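Local coordinates for KaiC-like domain-containing protein (Pyrococcus horikoshii, PDB 2EKD) that is of unknown function but belongs to the DUF257 family and may carry a KaiC-like domain related in fold to RecA-type ATPases, at the interface of chains A and B. Residues are numbered along the deposited sequence; one frame, centred on the assembly and turned at random. Chains: chain A/B, Hypothetical protein PH0250.

Contact 1: the interface of chains A and B. Residues chain A 191-192, 194; chain B 27.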
ATOM      1  N   SER A 191       8.064 -15.958  25.974  1.00 21.85           N
ATOM      2  CA  SER A 191       8.425 -16.071  27.383  1.00 20.60           C
ATOM      3  C   SER A 191       9.767 -16.785  27.555  1.00 21.16           C
ATOM      4  O   SER A 191      10.211 -17.551  26.714  1.00 20.30           O
ATOM      5  CB  SER A 191       7.325 -16.862  28.088  1.00 20.25           C
ATOM      6  OG  SER A 191       7.723 -17.127  29.432  1.00 20.42           O
ATOM      7  N   ILE A 192      10.439 -16.472  28.681  1.00 23.58           N
ATOM      8  CA  ILE A 192      11.707 -17.151  28.968  1.00 25.92           C
ATOM      9  C   ILE A 192      11.482 -18.634  29.274  1.00 28.85           C
ATOM     10  O   ILE A 192      12.384 -19.459  29.202  1.00 28.32           O
ATOM     11  CB  ILE A 192      12.360 -16.440  30.156  1.00 28.11           C
ATOM     12  CG1 ILE A 192      13.037 -15.147  29.684  1.00 26.02           C
ATOM     13  CG2 ILE A 192      13.445 -17.345  30.762  1.00 26.69           C
ATOM     14  CD1 ILE A 192      13.630 -14.345  30.842  1.00 30.57           C
ATOM     15  N   ASP A 194       9.857 -21.832  27.901  1.00 44.44           N
ATOM     16  CA  ASP A 194       9.429 -22.470  26.657  1.00 47.22           C
ATOM     17  C   ASP A 194       8.020 -23.051  26.715  1.00 48.50           C
ATOM     18  O   ASP A 194       7.243 -22.942  25.763  1.00 49.57           O
ATOM     19  CB  ASP A 194      10.396 -23.598  26.295  1.00 50.00           C
ATOM     20  CG  ASP A 194      11.739 -23.459  26.982  1.00 52.07           C
ATOM     21  OD1 ASP A 194      12.488 -22.516  26.649  1.00 54.23           O
ATOM     22  OD2 ASP A 194      12.043 -24.296  27.862  1.00 52.77           O
TER
ATOM     23  N   ARG B  27      13.117 -15.788  19.623  1.00 21.59           N
ATOM     24  CA  ARG B  27      14.119 -15.983  20.671  1.00 22.54           C
ATOM     25  C   ARG B  27      15.385 -16.486  19.992  1.00 21.19           C
ATOM     26  O   ARG B  27      15.960 -17.495  20.395  1.00 21.20           O
ATOM     27  CB  ARG B  27      13.663 -17.017  21.708  1.00 22.14           C
ATOM     28  CG  ARG B  27      12.419 -16.640  22.477  1.00 24.42           C
ATOM     29  CD  ARG B  27      12.280 -17.524  23.697  1.00 26.22           C
ATOM     30  NE  ARG B  27      13.307 -17.225  24.693  1.00 28.93           N
ATOM     31  CZ  ARG B  27      13.587 -18.000  25.737  1.00 29.63           C
ATOM     32  NH1 ARG B  27      12.915 -19.134  25.922  1.00 28.55           N
ATOM     33  NH2 ARG B  27      14.527 -17.636  26.606  1.00 28.34           N
TER
HETATM   34  O   HOH W   1      14.741 -21.476  27.257  1.00 46.89           O
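The loop that follows strand 185-190 of chain A meets a loop of chain B lying between strand 17-22 and helix 29-38. From the latter, B:Arg27 reaches across and lays its guanidinium over the backbone of A:Ser191 and A:Ile192. Both touch one face of the flat group near its rim: the carbonyl O of A:Ser191 sits above the plane, 3.2 Å from B:Arg27 NH1, and A:Ile192 CA packs 3.8 Å from B:Arg27 CZ. The same NH1 makes a weak hydrogen bond to A:Ile192 O at 3.3 Å, well short of straight (129° at the hydrogen). A bend at chi3 (70°) turns the otherwise extended arginine chain and helps bring its head over this backbone stretch. Beyond NH1, roughly in line with the CZ-NH1 bond, A:Asp194 forms a loose salt bridge, its carboxylate OD1 3.5 Å from B:Arg27 NH1, with the two planar groups only 19° from parallel. Water 1 supports the pair, 2.6 Å from A:Asp194 OD1 and 3.3 Å from B:Arg27 NH1. The carboxylate probably offsets the arginine's positive charge. In the fold, this patch joins the exit of a late strand in one subunit to the turn ahead of an early helix in the other.

Contact 2: the interface of chains A and B. Residues chain A 165-166, 169; chain B 126, 159, 162-163.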
ATOM      1  N   SER A 165       5.670  -0.876  10.929  1.00 31.98           N
ATOM      2  CA  SER A 165       5.693  -2.306  11.198  1.00 32.03           C
ATOM      3  C   SER A 165       7.093  -2.797  11.570  1.00 30.81           C
ATOM      4  O   SER A 165       7.242  -3.663  12.432  1.00 31.65           O
ATOM      5  CB  SER A 165       5.174  -3.070   9.982  1.00 32.72           C
ATOM      6  OG  SER A 165       4.942  -4.426  10.312  1.00 40.34           O
ATOM      7  N   PRO A 166       8.139  -2.259  10.921  1.00 30.06           N
ATOM      8  CA  PRO A 166       9.483  -2.724  11.279  1.00 29.29           C
ATOM      9  C   PRO A 166       9.808  -2.449  12.745  1.00 27.58           C
ATOM     10  O   PRO A 166      10.487  -3.238  13.394  1.00 28.14           O
ATOM     11  CB  PRO A 166      10.388  -1.933  10.337  1.00 29.89           C
ATOM     12  CG  PRO A 166       9.523  -1.741   9.127  1.00 29.97           C
ATOM     13  CD  PRO A 166       8.189  -1.378   9.739  1.00 28.07           C
ATOM     14  N   ASP A 169       8.454  -5.106  15.220  1.00 22.09           N
ATOM     15  CA  ASP A 169       9.265  -6.319  15.236  1.00 23.74           C
ATOM     16  C   ASP A 169      10.559  -6.141  16.030  1.00 21.33           C
ATOM     17  O   ASP A 169      11.028  -7.086  16.668  1.00 19.73           O
ATOM     18  CB  ASP A 169       9.573  -6.771  13.808  1.00 26.82           C
ATOM     19  CG  ASP A 169       8.388  -7.465  13.154  1.00 33.40           C
ATOM     20  OD1 ASP A 169       8.026  -8.580  13.602  1.00 34.61           O
ATOM     21  OD2 ASP A 169       7.817  -6.896  12.198  1.00 35.85           O
TER
ATOM     22  N   LEU B 126      17.507  -0.939   7.887  1.00 24.08           N
ATOM     23  CA  LEU B 126      16.376  -0.113   8.288  1.00 25.69           C
ATOM     24  C   LEU B 126      16.771   1.367   8.258  1.00 26.57           C
ATOM     25  O   LEU B 126      15.968   2.226   7.894  1.00 25.77           O
ATOM     26  CB  LEU B 126      15.923  -0.494   9.700  1.00 24.81           C
ATOM     27  CG  LEU B 126      14.748   0.290  10.285  1.00 23.71           C
ATOM     28  CD1 LEU B 126      13.527   0.103   9.397  1.00 20.03           C
ATOM     29  CD2 LEU B 126      14.460  -0.186  11.711  1.00 22.66           C
ATOM     30  N   VAL B 159      11.868  -6.980   9.772  1.00 19.77           N
ATOM     31  CA  VAL B 159      12.429  -5.643   9.718  1.00 20.95           C
ATOM     32  C   VAL B 159      12.840  -5.310   8.288  1.00 20.55           C
ATOM     33  O   VAL B 159      12.536  -4.236   7.782  1.00 20.63           O
ATOM     34  CB  VAL B 159      13.660  -5.513  10.647  1.00 18.89           C
ATOM     35  CG1 VAL B 159      14.360  -4.203  10.396  1.00 19.16           C
ATOM     36  CG2 VAL B 159      13.220  -5.599  12.102  1.00 17.49           C
ATOM     37  N   LYS B 162       9.622  -5.515   5.542  1.00 29.64           N
ATOM     38  CA  LYS B 162       8.750  -4.354   5.642  1.00 31.54           C
ATOM     39  C   LYS B 162       9.412  -3.029   5.293  1.00 32.32           C
ATOM     40  O   LYS B 162       8.746  -2.108   4.820  1.00 33.72           O
ATOM     41  CB  LYS B 162       8.142  -4.305   7.042  1.00 32.92           C
ATOM     42  CG  LYS B 162       7.409  -5.603   7.397  1.00 35.46           C
ATOM     43  CD  LYS B 162       6.964  -5.629   8.848  1.00 38.97           C
ATOM     44  CE  LYS B 162       6.378  -6.982   9.229  1.00 40.35           C
ATOM     45  NZ  LYS B 162       5.261  -7.384   8.327  1.00 41.80           N
ATOM     46  N   HIS B 163      10.717  -2.922   5.520  1.00 30.51           N
ATOM     47  CA  HIS B 163      11.412  -1.692   5.176  1.00 30.22           C
ATOM     48  C   HIS B 163      11.626  -1.672   3.666  1.00 31.16           C
ATOM     49  O   HIS B 163      11.258  -0.714   2.985  1.00 31.88           O
ATOM     50  CB  HIS B 163      12.756  -1.613   5.891  1.00 28.64           C
ATOM     51  CG  HIS B 163      13.604  -0.460   5.455  1.00 28.57           C
ATOM     52  ND1 HIS B 163      13.293   0.849   5.752  1.00 28.76           N
ATOM     53  CD2 HIS B 163      14.756  -0.423   4.744  1.00 27.81           C
ATOM     54  CE1 HIS B 163      14.219   1.645   5.245  1.00 28.87           C
ATOM     55  NE2 HIS B 163      15.118   0.898   4.627  1.00 29.30           N
TER
HETATM   56  O   HOH W   2       2.470  -5.820   8.731  1.00 55.85           O
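A:Pro166 and B:Lys162 bury the most surface here, 63 Å² each, followed by A:Ser165. The pyrrolidine ring of A:Pro166 wedges against helix 157-163 of chain B, with CG 3.6 Å from B:Lys162 CB at the root of the lysine chain. Its CB turns instead to B:Leu126, meeting the CD1 methyl at 3.9 Å, while B:Val159 brings CG2 to 3.8 Å from the carbonyl O of A:Pro166. Beyond the proline, the lysine runs extended through CG and CD alongside A:Ser165, whose CB is modelled 3.3 Å from B:Lys162 CD. The serine hydroxyl points toward that chain because OG lies opposite the backbone N (chi1 -169°). That OG is modelled implausibly close to the lysine methylenes, making this detail doubtful. A bend at the last torsion (chi4 -55°) directs the ammonium NZ to water 2, which lies 3.2 Å from B:Lys162 NZ and equally far from A:Ser165 OG. The carboxylate of A:Asp169 crosses the lysine at about a right angle; A:Asp169 OD2 stays 4.7 Å from B:Lys162 NZ, where it may still steady the positive charge at longer range. An alanine in place of B:Lys162 would probably strip A:Ser165 of its aliphatic cover, break the water bridge and deprive A:Asp169 of a nearby opposite charge. Within the fold, the first turn of helix 165-174 in one subunit presses against helices 157-163 and 121-127 of its neighbour.

Contact 3: the interface of chains A and B. Residues chain A 141-142; chain B 53, 81.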
ATOM      1  N   SER A 141      15.755  -1.382  25.036  1.00 26.93           N
ATOM      2  CA  SER A 141      16.716  -2.460  25.197  1.00 28.46           C
ATOM      3  C   SER A 141      17.829  -2.151  26.199  1.00 28.45           C
ATOM      4  O   SER A 141      18.416  -3.065  26.770  1.00 27.70           O
ATOM      5  CB  SER A 141      17.318  -2.849  23.840  1.00 26.44           C
ATOM      6  OG  SER A 141      18.052  -1.788  23.267  1.00 28.12           O
ATOM      7  N   ASN A 142      18.109  -0.869  26.422  1.00 29.34           N
ATOM      8  CA  ASN A 142      19.161  -0.483  27.360  1.00 30.10           C
ATOM      9  C   ASN A 142      18.909  -0.924  28.794  1.00 29.01           C
ATOM     10  O   ASN A 142      19.848  -1.110  29.556  1.00 31.00           O
ATOM     11  CB  ASN A 142      19.375   1.034  27.356  1.00 30.73           C
ATOM     12  CG  ASN A 142      20.175   1.505  26.164  1.00 33.67           C
ATOM     13  OD1 ASN A 142      20.993   0.761  25.617  1.00 35.51           O
ATOM     14  ND2 ASN A 142      19.963   2.757  25.764  1.00 31.56           N
TER
ATOM     15  N   TYR B  53      25.190  -7.121  22.446  1.00 20.17           N
ATOM     16  CA  TYR B  53      24.834  -6.787  23.825  1.00 21.36           C
ATOM     17  C   TYR B  53      23.375  -7.152  24.121  1.00 19.92           C
ATOM     18  O   TYR B  53      23.046  -7.587  25.221  1.00 22.39           O
ATOM     19  CB  TYR B  53      25.034  -5.296  24.078  1.00 21.55           C
ATOM     20  CG  TYR B  53      24.418  -4.818  25.372  1.00 24.38           C
ATOM     21  CD1 TYR B  53      25.088  -4.966  26.590  1.00 24.80           C
ATOM     22  CD2 TYR B  53      23.157  -4.226  25.382  1.00 22.31           C
ATOM     23  CE1 TYR B  53      24.514  -4.529  27.782  1.00 24.87           C
ATOM     24  CE2 TYR B  53      22.577  -3.790  26.562  1.00 23.47           C
ATOM     25  CZ  TYR B  53      23.257  -3.944  27.757  1.00 26.20           C
ATOM     26  OH  TYR B  53      22.662  -3.521  28.925  1.00 29.27           O
ATOM     27  N   LYS B  81      28.654  -0.556  23.513  1.00 41.01           N
ATOM     28  CA  LYS B  81      28.570  -1.538  24.589  1.00 40.93           C
ATOM     29  C   LYS B  81      29.406  -2.759  24.227  1.00 39.81           C
ATOM     30  O   LYS B  81      28.995  -3.587  23.411  1.00 39.30           O
ATOM     31  CB  LYS B  81      27.114  -1.934  24.822  1.00 41.97           C
ATOM     32  CG  LYS B  81      26.215  -0.751  25.146  1.00 44.46           C
ATOM     33  CD  LYS B  81      24.773  -1.178  25.332  1.00 44.92           C
ATOM     34  CE  LYS B  81      23.863   0.021  25.521  1.00 45.58           C
ATOM     35  NZ  LYS B  81      24.184   0.785  26.757  1.00 48.91           N
TER
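The C-terminal end of helix 130-143 in chain A carries A:Ser141 and A:Asn142 up to a composite surface of chain B, formed by B:Tyr53 near the start of helix 51-61 and B:Lys81 from a loop between strands 73-77 and 85-90. A:Asn142 hides the largest share of any residue here, 51 Å². Its side-chain carbonyl OD1 points at the end of the lysine, and the two side chains cross at about a right angle. The lysine chain is extended to CE and then bends (chi4 -63°), leaving NZ 3.4 Å from A:Asn142 OD1. That approach is probably electrostatically favourable, although the spacing is too long to read as a direct hydrogen bond. The amide carbon CG lies 4.0 Å from B:Lys81 CE, so the methylene end also contributes van der Waals packing. Within chain B, B:Tyr53 underpins the lysine: B:Lys81 CD rests 3.4 Å above one face of the phenol ring, toward its rim. This support should limit how far the lysine can swing away from the asparagine. The tyrosine also faces chain A directly, and its ring carbon CE2 comes within 4.2 Å of the A:Ser141 carbonyl O. Its phenol OH lies 3.8 Å from the main-chain O of A:Asn142.

The three contacts form a broad triangle on one interface: the centres of their C-alpha atoms are about 22 Å apart for contacts 1 and 2, 19 Å for contacts 1 and 3, and 20 Å for contacts 2 and 3. They share no residue, and each draws on different secondary-structure elements of both chains. Loop-borne charge pairing, helix packing and a helix end against a lysine–tyrosine pair thus touch the subunits at separate points, a spread that may limit rocking of one against the other. The two chains use different surfaces, and the deposited assembly holds six copies, which may or may not match the oligomer in the cell.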